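Local structure of Mgp-operon protein 3 (Mycoplasma pneumoniae, 6RJ1) at residues A[237-242]-A[263-268]; A[920-925]-A[954-959]. The protein is a surface adhesion protein that, together with the adhesin P1, probably takes part in attachment of the bacterium to sugar-bearing receptors on host cells. All coordinates share one frame; numbering follows the deposited sequence.

How the contacts relate
Contact 1 (237-242 with 263-268) closes before contact 2 (920-925 with 954-959) opens, so the two come in series along the chain. Their centres lie 42 Å apart and their nearest atoms about 26 Å, without touching. They share no helix, strand or sheet. Contact 1 joins the short strand 239-241 to the end of helix 253-267. Contact 2 packs strand 922-924 against strand 952-959, which belongs to a different sheet. Each turns on one buried tyrosine, Tyr239 or Tyr956. They are thus two separate pieces of packing: one holds a helix against a small two-stranded sheet, the other sets two larger antiparallel sheets against each other.

Contact 1 of 2, residues A[237-242]-A[263-268]; sequences PVYEPL and TAENDA
Tyr239 lays its ring against Ala264, Glu265 and Ala268, the last turn and end of helix 253-267. This is helix-on-strand packing. The strand, 239-241, pairs antiparallel with 356-358 in a small two-stranded sheet, and the helix end rests on it.

The tight part is buried and made by Tyr239, Ala264 and Ala268. Tyr239 CB already faces the helix. CG lies anti to the carbonyl carbon (chi1 -40°), which swings the ring beside the backbone N and leaves CG as the ring atom nearest Ala264 CB. That methyl sits over the ring off centre, 4.2 Å from the centroid and 30° off the ring normal, a CH-pi contact. The backbone atoms Ala264 C and Glu265 N lie over one face, out toward the rim. Val238 CG2 lies over the opposite face, so the ring is flanked on both sides. Ala268 CB meets Tyr239 CD1 at 4.0 Å. Trp256, earlier in the same helix, also touches Tyr239 and Ala264.

The more open side is at the phenol end, where Glu265 is partly exposed. Its CG lies 3.3 Å from Tyr239 OH, and the extended chain carries the carboxylate onward. The ring and carboxylate planes are 74° apart. The acid is not bonded to the tyrosine; its OE1 makes a salt bridge with Lys261.

The helix end is also tied to strand 356-358 and the residue before it. Asp267 OD2 accepts from the backbone N of Lys355 and of Tyr356. Ala268, the first residue to leave helical angles, still gives its N to Ala264 O at 2.8 Å. Its own carbonyl oxygen accepts from Asn358 ND2. That same Ala268 O lies in the plane of the Tyr239 ring, at its edge, 3.1 Å from CE1.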
loop_
_atom_site.group_PDB
_atom_site.type_symbol
_atom_site.label_atom_id
_atom_site.label_comp_id
_atom_site.label_asym_id
_atom_site.label_seq_id
_atom_site.Cartn_x
_atom_site.Cartn_y
_atom_site.Cartn_z
ATOM N N PRO A 237 -17.925 -8.692 1.619
ATOM C CA PRO A 237 -19.177 -8.251 0.989
ATOM C C PRO A 237 -18.923 -7.029 0.108
ATOM O O PRO A 237 -17.923 -6.325 0.284
ATOM C CB PRO A 237 -20.083 -7.919 2.178
ATOM C CG PRO A 237 -19.167 -7.755 3.365
ATOM C CD PRO A 237 -17.758 -8.087 2.954
ATOM N N VAL A 238 -19.822 -6.785 -0.856
ATOM C CA VAL A 238 -19.748 -5.613 -1.746
ATOM C C VAL A 238 -20.140 -4.365 -0.936
ATOM O O VAL A 238 -19.698 -3.262 -1.234
ATOM C CB VAL A 238 -20.612 -5.758 -3.031
ATOM C CG1 VAL A 238 -19.784 -6.157 -4.244
ATOM C CG2 VAL A 238 -21.829 -6.665 -2.838
ATOM N N TYR A 239 -20.943 -4.581 0.119
ATOM C CA TYR A 239 -21.446 -3.575 1.049
ATOM C C TYR A 239 -20.432 -3.274 2.140
ATOM O O TYR A 239 -19.693 -4.163 2.584
ATOM C CB TYR A 239 -22.778 -4.029 1.679
ATOM C CG TYR A 239 -23.693 -4.726 0.699
ATOM C CD1 TYR A 239 -24.491 -3.997 -0.178
ATOM C CD2 TYR A 239 -23.736 -6.115 0.622
ATOM C CE1 TYR A 239 -25.307 -4.634 -1.114
ATOM C CE2 TYR A 239 -24.550 -6.764 -0.307
ATOM C CZ TYR A 239 -25.339 -6.019 -1.172
ATOM O OH TYR A 239 -26.144 -6.654 -2.087
ATOM N N GLU A 240 -20.407 -2.009 2.572
ATOM C CA GLU A 240 -19.548 -1.509 3.642
ATOM C C GLU A 240 -20.304 -0.455 4.465
ATOM O O GLU A 240 -21.086 0.308 3.888
ATOM C CB GLU A 240 -18.187 -1.009 3.121
ATOM C CG GLU A 240 -18.246 0.068 2.045
ATOM C CD GLU A 240 -16.964 0.864 1.933
ATOM O OE1 GLU A 240 -16.548 1.462 2.951
ATOM O OE2 GLU A 240 -16.372 0.889 0.831
ATOM N N PRO A 241 -20.130 -0.423 5.812
ATOM C CA PRO A 241 -20.905 0.530 6.626
ATOM C C PRO A 241 -20.485 1.994 6.526
ATOM O O PRO A 241 -19.320 2.297 6.257
ATOM C CB PRO A 241 -20.735 -0.006 8.046
ATOM C CG PRO A 241 -19.429 -0.687 8.030
ATOM C CD PRO A 241 -19.264 -1.273 6.661
ATOM N N LEU A 242 -21.447 2.902 6.778
ATOM C CA LEU A 242 -21.224 4.347 6.792
ATOM C C LEU A 242 -20.514 4.735 8.083
ATOM O O LEU A 242 -19.708 5.667 8.086
ATOM C CB LEU A 242 -22.553 5.098 6.683
ATOM C CG LEU A 242 -23.177 5.145 5.303
ATOM C CD1 LEU A 242 -24.658 5.326 5.405
ATOM C CD2 LEU A 242 -22.576 6.266 4.463
ATOM N N THR A 263 -29.964 -7.456 5.340
ATOM C CA THR A 263 -30.147 -6.099 5.863
ATOM C C THR A 263 -29.452 -5.102 4.930
ATOM O O THR A 263 -30.087 -4.148 4.478
ATOM C CB THR A 263 -29.653 -6.012 7.321
ATOM O OG1 THR A 263 -30.417 -6.913 8.123
ATOM C CG2 THR A 263 -29.754 -4.604 7.897
ATOM N N ALA A 264 -28.163 -5.361 4.616
ATOM C CA ALA A 264 -27.339 -4.545 3.724
ATOM C C ALA A 264 -27.870 -4.562 2.288
ATOM O O ALA A 264 -27.852 -3.525 1.630
ATOM C CB ALA A 264 -25.902 -5.027 3.756
ATOM N N GLU A 265 -28.355 -5.729 1.815
ATOM C CA GLU A 265 -28.915 -5.917 0.471
ATOM C C GLU A 265 -30.121 -5.004 0.231
ATOM O O GLU A 265 -30.234 -4.405 -0.842
ATOM C CB GLU A 265 -29.312 -7.389 0.244
ATOM C CG GLU A 265 -28.141 -8.312 -0.053
ATOM C CD GLU A 265 -28.406 -9.807 -0.013
ATOM O OE1 GLU A 265 -27.522 -10.567 -0.471
ATOM O OE2 GLU A 265 -29.481 -10.225 0.477
ATOM N N ASN A 266 -31.005 -4.888 1.240
ATOM C CA ASN A 266 -32.209 -4.060 1.180
ATOM C C ASN A 266 -31.890 -2.569 1.305
ATOM O O ASN A 266 -32.494 -1.757 0.592
ATOM C CB ASN A 266 -33.221 -4.487 2.254
ATOM C CG ASN A 266 -33.716 -5.915 2.143
ATOM O OD1 ASN A 266 -33.906 -6.468 1.048
ATOM N ND2 ASN A 266 -33.946 -6.541 3.291
ATOM N N ASP A 267 -30.944 -2.216 2.208
ATOM C CA ASP A 267 -30.522 -0.836 2.463
ATOM C C ASP A 267 -29.691 -0.239 1.327
ATOM O O ASP A 267 -29.852 0.942 1.009
ATOM C CB ASP A 267 -29.758 -0.731 3.794
ATOM C CG ASP A 267 -29.437 0.690 4.222
ATOM O OD1 ASP A 267 -30.392 1.467 4.476
ATOM O OD2 ASP A 267 -28.235 1.025 4.317
ATOM N N ALA A 268 -28.798 -1.045 0.731
ATOM C CA ALA A 268 -27.895 -0.606 -0.330
ATOM C C ALA A 268 -27.958 -1.477 -1.607
ATOM O O ALA A 268 -26.965 -2.122 -1.951
ATOM C CB ALA A 268 -26.466 -0.538 0.209
#

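Contact 2 of 2, residues A[920-925]-A[954-959]; sequences NGIASS and DIYKNT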
loop_
_atom_site.group_PDB
_atom_site.type_symbol
_atom_site.label_atom_id
_atom_site.label_comp_id
_atom_site.label_asym_id
_atom_site.label_seq_id
_atom_site.Cartn_x
_atom_site.Cartn_y
_atom_site.Cartn_z
ATOM N N ASN A 920 0.690 21.181 -14.923
ATOM C CA ASN A 920 1.452 21.810 -16.001
ATOM C C ASN A 920 0.675 22.610 -17.066
ATOM O O ASN A 920 1.315 23.273 -17.873
ATOM C CB ASN A 920 2.320 20.764 -16.698
ATOM C CG ASN A 920 1.604 19.582 -17.316
ATOM O OD1 ASN A 920 0.465 19.662 -17.797
ATOM N ND2 ASN A 920 2.285 18.452 -17.346
ATOM N N GLY A 921 -0.650 22.528 -17.097
ATOM C CA GLY A 921 -1.434 23.234 -18.108
ATOM C C GLY A 921 -2.165 22.328 -19.080
ATOM O O GLY A 921 -3.052 22.792 -19.804
ATOM N N ILE A 922 -1.795 21.028 -19.118
ATOM C CA ILE A 922 -2.475 20.052 -19.962
ATOM C C ILE A 922 -3.596 19.481 -19.106
ATOM O O ILE A 922 -3.355 18.653 -18.228
ATOM C CB ILE A 922 -1.561 18.942 -20.548
ATOM C CG1 ILE A 922 -0.341 19.519 -21.298
ATOM C CG2 ILE A 922 -2.391 18.018 -21.449
ATOM C CD1 ILE A 922 0.735 18.483 -21.738
ATOM N N ALA A 923 -4.805 19.996 -19.307
ATOM C CA ALA A 923 -5.997 19.583 -18.577
ATOM C C ALA A 923 -7.239 19.829 -19.411
ATOM O O ALA A 923 -7.234 20.690 -20.297
ATOM C CB ALA A 923 -6.099 20.332 -17.258
ATOM N N SER A 924 -8.287 19.040 -19.138
ATOM C CA SER A 924 -9.603 19.095 -19.764
ATOM C C SER A 924 -10.596 18.331 -18.895
ATOM O O SER A 924 -10.210 17.480 -18.099
ATOM C CB SER A 924 -9.571 18.514 -21.176
ATOM O OG SER A 924 -10.874 18.377 -21.721
ATOM N N SER A 925 -11.874 18.648 -19.051
ATOM C CA SER A 925 -12.963 18.011 -18.324
ATOM C C SER A 925 -14.044 17.594 -19.329
ATOM O O SER A 925 -15.098 17.099 -18.930
ATOM C CB SER A 925 -13.531 18.978 -17.286
ATOM O OG SER A 925 -13.971 20.182 -17.898
ATOM N N ASP A 954 -4.322 17.960 -30.081
ATOM C CA ASP A 954 -4.007 19.275 -29.526
ATOM C C ASP A 954 -2.486 19.402 -29.374
ATOM O O ASP A 954 -1.843 18.481 -28.869
ATOM C CB ASP A 954 -4.685 19.457 -28.148
ATOM C CG ASP A 954 -6.078 20.078 -28.131
ATOM O OD1 ASP A 954 -6.614 20.387 -29.224
ATOM O OD2 ASP A 954 -6.627 20.268 -27.022
ATOM N N ILE A 955 -1.916 20.532 -29.819
ATOM C CA ILE A 955 -0.480 20.805 -29.707
ATOM C C ILE A 955 -0.244 21.788 -28.559
ATOM O O ILE A 955 -0.910 22.822 -28.476
ATOM C CB ILE A 955 0.144 21.306 -31.049
ATOM C CG1 ILE A 955 -0.227 20.392 -32.265
ATOM C CG2 ILE A 955 1.665 21.522 -30.935
ATOM C CD1 ILE A 955 0.270 18.872 -32.254
ATOM N N TYR A 956 0.723 21.464 -27.694
ATOM C CA TYR A 956 1.113 22.283 -26.553
ATOM C C TYR A 956 2.608 22.622 -26.611
ATOM O O TYR A 956 3.412 21.787 -27.026
ATOM C CB TYR A 956 0.784 21.550 -25.246
ATOM C CG TYR A 956 -0.696 21.474 -24.920
ATOM C CD1 TYR A 956 -1.515 20.523 -25.523
ATOM C CD2 TYR A 956 -1.261 22.303 -23.955
ATOM C CE1 TYR A 956 -2.870 20.424 -25.201
ATOM C CE2 TYR A 956 -2.616 22.216 -23.627
ATOM C CZ TYR A 956 -3.417 21.268 -24.247
ATOM O OH TYR A 956 -4.752 21.152 -23.922
ATOM N N LYS A 957 2.975 23.851 -26.205
ATOM C CA LYS A 957 4.366 24.287 -26.168
ATOM C C LYS A 957 4.931 24.067 -24.766
ATOM O O LYS A 957 4.401 24.600 -23.792
ATOM C CB LYS A 957 4.500 25.747 -26.603
ATOM C CG LYS A 957 5.878 26.080 -27.161
ATOM C CD LYS A 957 6.619 27.082 -26.284
ATOM C CE LYS A 957 7.894 27.577 -26.924
ATOM N NZ LYS A 957 8.981 26.563 -26.876
ATOM N N ASN A 958 5.987 23.240 -24.682
ATOM C CA ASN A 958 6.722 22.828 -23.483
ATOM C C ASN A 958 7.787 23.859 -23.102
ATOM O O ASN A 958 8.794 24.017 -23.798
ATOM C CB ASN A 958 7.367 21.444 -23.707
ATOM C CG ASN A 958 7.903 20.746 -22.470
ATOM O OD1 ASN A 958 8.334 21.362 -21.484
ATOM N ND2 ASN A 958 7.906 19.421 -22.512
ATOM N N THR A 959 7.565 24.533 -21.978
ATOM C CA THR A 959 8.452 25.557 -21.446
ATOM C C THR A 959 8.981 25.068 -20.088
ATOM O O THR A 959 8.477 25.458 -19.027
ATOM C CB THR A 959 7.750 26.933 -21.487
ATOM O OG1 THR A 959 7.305 27.182 -22.832
ATOM C CG2 THR A 959 8.657 28.075 -21.029
#
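This is an apolar, face-on contact between strands of two different antiparallel sheets, in which the side chain of Ile922 packs on the ring of Tyr956. Strand 922-924 pairs with 888-896 in one sheet. Strand 952-959 lies between 939-945 and 962-965 in the other. The backbones of these two strands stay well apart, with Ile922 CA and Tyr956 CA 7.8 Å from each other, and side chains bridge the gap.

Ile922 CG1 stands over one face of the Tyr956 ring, 4.1 Å from the centroid and 17° off the normal, a CH-pi contact. Its closest ring atom is Tyr956 CD2, at 4.0 Å. Tyr956 CG is anti to the carbonyl carbon (chi1 -72°), which brings one face of the ring under Ile922 CG1, somewhat toward the rim at CD2 and CG. Both side chains also touch Val942 and Phe963, from the strands flanking 952-959, and Ile922 reaches Tyr888 and Val890 in its own sheet.

Two antiparallel sheets thus pack through their side chains. The chain passes from strand 914-920 into 922-924 by a corner at Gly921. Beside it, a backbone hydrogen bond between Asn920 and Phe963 joins the sheets directly. Asn920 also forms an Asx turn: Asn920 OD1 accepts from Ile922 N at 3.0 Å, in the carbonyl plane and nearly straight (163°). Asn920 ND2 is bonded to Thr892 OG1, which fixes the amide from its other end. At the more exposed margin of the contact, Gly921 O lies obliquely to the Tyr956 ring, 3.9 Å from CE2.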